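Local coordinates for enoyl-CoA hydratase/isomerase family protein (Bacillus anthracis, PDB 3KQF), which probably catalyses the reversible hydration of enoyl-CoA thioesters to 3-hydroxyacyl-CoA, as a trimeric member of the crotonase family, at residues 223-226 and 227-231; 152-155 and 156-160. All blocks are in the same frame, centred on the assembly; numbering follows the deposited sequence.

Contact 1 of 2, residues 223-226 and 227-231; sequences IQVD and LHTGL
Val225 reaches forward over the coming helix with one methyl branch: CG2 lies 3.9 Å from Thr229 CB and equally near the backbone N of Gly230. The two side chains cross at about a right angle, and the carbon contact, CG2 on CB, is a van der Waals one. Asp226 follows and carries most of the contact. Its CG sits between its own backbone N and carbonyl carbon (chi1 64°), which swings the carboxylate forward over the first helical turn. There both oxygens are used on Thr229. OD2 accepts from Thr229 N at 2.9 Å with an N-H...O angle of 162°, the amide coming from well above the carboxylate plane. OD1 takes the hydroxyl OG1 of Thr229 at 2.6 Å, on its syn side and close to the plane. One bond from the backbone and one from the side chain of the same residue should fix the rotation of the carboxylate. OD2 also lies 3.3 Å from His228 CB. The main chain of Asp226 adds the first helical bond, with Gly230 N 2.9 Å from Asp226 O and the N-H...O angle 165°. The N-H of Leu227 finds its acceptor in Gln224 OE1 of the second subunit. A side-chain oxygen taking the amide three residues on, while the carbonyl of the same residue accepts the first i to i+4 bond, is the mark of an N-cap, here that of helix 227-242.

Contact 2 of 2, residues 152-155 and 156-160; sequences QRLP and RLIGV
The carbonyl oxygen of Gln152 is gripped twice by Arg156, strongly by the side chain and weakly by the backbone. Arg156 NH1 donates to Gln152 O at 3.0 Å with an N-H...O angle of 164°; the oxygen lies in the guanidinium plane, whereas NH1 stands above the carbonyl plane. The backbone bond from Arg156 N to the same oxygen is stretched to 3.5 Å and weak. NH1 makes a second bond, also 3.0 Å, to Gln152 OE1. The two side chains run side by side in the same direction, their amide and guanidinium planes 55° apart. Arg156 is extended from CG to NE, which carries the guanidinium back over Gln152, and Gln152 bends at chi2 (-55°) to bring OE1 up to it. NH2 of Arg156 instead donates to Gly222 O and, perhaps weakly, to Val225 O of the third subunit. On another side of the helix Leu154 CD1 packs against Ile158 CD1 at 3.5 Å, beside the straight backbone bond from Ile158 N to Leu154 O. Pro155 has no N-H to give, and the helix is kinked there. The last turn closes with Gly159 N on Pro155 O at 2.9 Å, Gly159 having positive phi. The arrangement is a proline-kinked helical C-terminus, ended by a glycine that is also the N-cap of helix 160-169, at a subunit interface of the crotonase-fold trimer.

In the fold
Along the chain contact 2 comes first, at the end of helix 150-158, and contact 1 follows where the loop after helix 209-222 enters helix 227-242. Their centres are about 18 Å apart within one subunit, and Arg156 packs on Gln224 between them. Across subunits the relation is closer: the end of helix 150-158 meets the loop before helix 227-242 of the third subunit, with Pro155 and Arg156 packing on Ile223 there. Val225 and Arg156 side chains each lie about 7 Å from a bound calcium ion. Both helix junctions therefore belong to the trimer interface, where the loop and start of helix 227-242 of one subunit meet helix 150-158 of another.

Contact 1 of 2, residues 223-226 and 227-231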
loop_
_atom_site.group_PDB
_atom_site.type_symbol
_atom_site.label_atom_id
_atom_site.label_comp_id
_atom_site.label_asym_id
_atom_site.label_seq_id
_atom_site.Cartn_x
_atom_site.Cartn_y
_atom_site.Cartn_z
ATOM N N ILE A 223 -0.127 -6.877 10.337
ATOM C CA ILE A 223 -0.508 -5.837 9.361
ATOM C C ILE A 223 -1.921 -5.287 9.609
ATOM O O ILE A 223 -2.259 -4.214 9.116
ATOM C CB ILE A 223 -0.382 -6.392 7.916
ATOM C CG1 ILE A 223 -0.293 -5.295 6.856
ATOM C CG2 ILE A 223 -1.526 -7.381 7.609
ATOM C CD1 ILE A 223 0.813 -4.254 7.092
ATOM N N GLN A 224 -2.724 -6.000 10.381
ATOM C CA GLN A 224 -4.111 -5.568 10.668
ATOM C C GLN A 224 -4.235 -4.518 11.737
ATOM O O GLN A 224 -5.357 -3.983 11.963
ATOM C CB GLN A 224 -4.945 -6.764 11.133
ATOM C CG GLN A 224 -4.929 -7.975 10.221
ATOM C CD GLN A 224 -5.213 -7.628 8.767
ATOM O OE1 GLN A 224 -5.899 -6.646 8.465
ATOM N NE2 GLN A 224 -4.685 -8.448 7.846
ATOM N N VAL A 225 -3.132 -4.239 12.436
ATOM C CA VAL A 225 -3.167 -3.323 13.578
ATOM C C VAL A 225 -2.076 -2.242 13.485
ATOM O O VAL A 225 -1.406 -2.090 12.454
ATOM C CB VAL A 225 -3.020 -4.112 14.906
ATOM C CG1 VAL A 225 -4.088 -5.231 15.021
ATOM C CG2 VAL A 225 -1.646 -4.712 15.024
ATOM N N ASP A 226 -1.940 -1.459 14.540
ATOM C CA ASP A 226 -0.933 -0.393 14.568
ATOM C C ASP A 226 0.484 -0.981 14.635
ATOM O O ASP A 226 0.688 -2.091 15.180
ATOM C CB ASP A 226 -1.156 0.496 15.771
ATOM C CG ASP A 226 -0.959 -0.240 17.054
ATOM O OD1 ASP A 226 -1.842 -1.027 17.428
ATOM O OD2 ASP A 226 0.085 -0.028 17.681
ATOM N N LEU A 227 1.450 -0.255 14.089
ATOM C CA LEU A 227 2.847 -0.709 14.079
ATOM C C LEU A 227 3.350 -1.122 15.465
ATOM O O LEU A 227 3.913 -2.195 15.612
ATOM C CB LEU A 227 3.772 0.349 13.507
ATOM C CG LEU A 227 5.275 0.049 13.495
ATOM C CD1 LEU A 227 5.631 -1.166 12.659
ATOM C CD2 LEU A 227 6.036 1.282 13.002
ATOM N N HIS A 228 3.118 -0.297 16.484
ATOM C CA HIS A 228 3.608 -0.623 17.831
ATOM C C HIS A 228 3.132 -2.010 18.301
ATOM O O HIS A 228 3.927 -2.828 18.764
ATOM C CB HIS A 228 3.163 0.445 18.856
ATOM C CG HIS A 228 3.718 0.209 20.226
ATOM N ND1 HIS A 228 3.023 -0.467 21.209
ATOM C CD2 HIS A 228 4.930 0.501 20.756
ATOM C CE1 HIS A 228 3.774 -0.555 22.295
ATOM N NE2 HIS A 228 4.935 0.028 22.047
ATOM N N THR A 229 1.830 -2.274 18.188
ATOM C CA THR A 229 1.292 -3.588 18.592
ATOM C C THR A 229 1.857 -4.705 17.706
ATOM O O THR A 229 2.136 -5.799 18.175
ATOM C CB THR A 229 -0.246 -3.642 18.526
ATOM O OG1 THR A 229 -0.814 -2.545 19.254
ATOM C CG2 THR A 229 -0.738 -4.971 19.116
ATOM N N GLY A 230 1.965 -4.429 16.411
ATOM C CA GLY A 230 2.532 -5.369 15.446
ATOM C C GLY A 230 3.942 -5.804 15.824
ATOM O O GLY A 230 4.284 -6.996 15.749
ATOM N N LEU A 231 4.747 -4.855 16.289
ATOM C CA LEU A 231 6.109 -5.163 16.720
ATOM C C LEU A 231 6.113 -6.094 17.942
ATOM O O LEU A 231 6.962 -6.994 18.053
ATOM C CB LEU A 231 6.900 -3.894 17.007
ATOM C CG LEU A 231 7.150 -2.979 15.786
ATOM C CD1 LEU A 231 7.650 -1.615 16.264
ATOM C CD2 LEU A 231 8.096 -3.594 14.822
#

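Contact 2 of 2, residues 152-155 and 156-160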
loop_
_atom_site.group_PDB
_atom_site.type_symbol
_atom_site.label_atom_id
_atom_site.label_comp_id
_atom_site.label_asym_id
_atom_site.label_seq_id
_atom_site.Cartn_x
_atom_site.Cartn_y
_atom_site.Cartn_z
ATOM N N GLN A 152 -12.216 -5.965 0.314
ATOM C CA GLN A 152 -11.280 -5.838 1.440
ATOM C C GLN A 152 -9.842 -6.270 1.106
ATOM O O GLN A 152 -8.884 -5.538 1.393
ATOM C CB GLN A 152 -11.811 -6.673 2.594
ATOM C CG GLN A 152 -13.234 -6.276 2.983
ATOM C CD GLN A 152 -13.314 -4.806 3.282
ATOM O OE1 GLN A 152 -12.566 -4.304 4.144
ATOM N NE2 GLN A 152 -14.201 -4.085 2.566
ATOM N N ARG A 153 -9.660 -7.446 0.501
ATOM C CA ARG A 153 -8.311 -7.909 0.173
ATOM C C ARG A 153 -7.663 -7.164 -0.999
ATOM O O ARG A 153 -6.446 -6.985 -1.014
ATOM C CB ARG A 153 -8.286 -9.429 -0.079
ATOM C CG ARG A 153 -8.767 -10.254 1.140
ATOM C CD ARG A 153 -8.536 -11.756 0.966
ATOM N NE ARG A 153 -8.961 -12.499 2.144
ATOM C CZ ARG A 153 -10.165 -13.051 2.311
ATOM N NH1 ARG A 153 -11.091 -12.975 1.366
ATOM N NH2 ARG A 153 -10.452 -13.681 3.449
ATOM N N LEU A 154 -8.457 -6.700 -1.965
ATOM C CA LEU A 154 -7.868 -6.015 -3.107
ATOM C C LEU A 154 -7.247 -4.660 -2.706
ATOM O O LEU A 154 -6.103 -4.408 -3.036
ATOM C CB LEU A 154 -8.878 -5.831 -4.252
ATOM C CG LEU A 154 -8.270 -5.348 -5.576
ATOM C CD1 LEU A 154 -7.225 -6.325 -6.157
ATOM C CD2 LEU A 154 -9.344 -5.076 -6.604
ATOM N N PRO A 155 -7.993 -3.791 -1.994
ATOM C CA PRO A 155 -7.315 -2.520 -1.662
ATOM C C PRO A 155 -6.154 -2.692 -0.703
ATOM O O PRO A 155 -5.219 -1.890 -0.714
ATOM C CB PRO A 155 -8.423 -1.662 -1.018
ATOM C CG PRO A 155 -9.471 -2.629 -0.600
ATOM C CD PRO A 155 -9.401 -3.787 -1.583
ATOM N N ARG A 156 -6.208 -3.727 0.131
ATOM C CA ARG A 156 -5.133 -3.983 1.048
ATOM C C ARG A 156 -3.864 -4.359 0.282
ATOM O O ARG A 156 -2.767 -3.943 0.666
ATOM C CB ARG A 156 -5.505 -5.050 2.079
ATOM C CG ARG A 156 -6.395 -4.498 3.171
ATOM C CD ARG A 156 -6.864 -5.553 4.108
ATOM N NE ARG A 156 -7.572 -4.959 5.254
ATOM C CZ ARG A 156 -8.809 -4.476 5.216
ATOM N NH1 ARG A 156 -9.535 -4.510 4.104
ATOM N NH2 ARG A 156 -9.346 -3.963 6.314
ATOM N N LEU A 157 -4.019 -5.045 -0.839
ATOM C CA LEU A 157 -2.840 -5.470 -1.636
ATOM C C LEU A 157 -2.290 -4.412 -2.586
ATOM O O LEU A 157 -1.067 -4.194 -2.646
ATOM C CB LEU A 157 -3.159 -6.745 -2.435
ATOM C CG LEU A 157 -2.012 -7.387 -3.240
ATOM C CD1 LEU A 157 -0.918 -7.808 -2.287
ATOM C CD2 LEU A 157 -2.529 -8.560 -4.028
ATOM N N ILE A 158 -3.177 -3.761 -3.337
ATOM C CA ILE A 158 -2.757 -2.828 -4.372
ATOM C C ILE A 158 -3.115 -1.350 -4.155
ATOM O O ILE A 158 -2.867 -0.505 -5.031
ATOM C CB ILE A 158 -3.278 -3.277 -5.746
ATOM C CG1 ILE A 158 -4.809 -3.195 -5.836
ATOM C CG2 ILE A 158 -2.791 -4.697 -6.065
ATOM C CD1 ILE A 158 -5.339 -3.539 -7.236
ATOM N N GLY A 159 -3.707 -1.042 -3.013
ATOM C CA GLY A 159 -4.039 0.344 -2.671
ATOM C C GLY A 159 -5.483 0.645 -3.007
ATOM O O GLY A 159 -6.062 0.033 -3.931
ATOM N N VAL A 160 -6.052 1.618 -2.290
ATOM C CA VAL A 160 -7.462 1.926 -2.413
ATOM C C VAL A 160 -7.883 2.477 -3.786
ATOM O O VAL A 160 -8.909 2.076 -4.301
ATOM C CB VAL A 160 -7.952 2.840 -1.270
ATOM C CG1 VAL A 160 -7.220 4.176 -1.254
ATOM C CG2 VAL A 160 -9.485 3.070 -1.377
#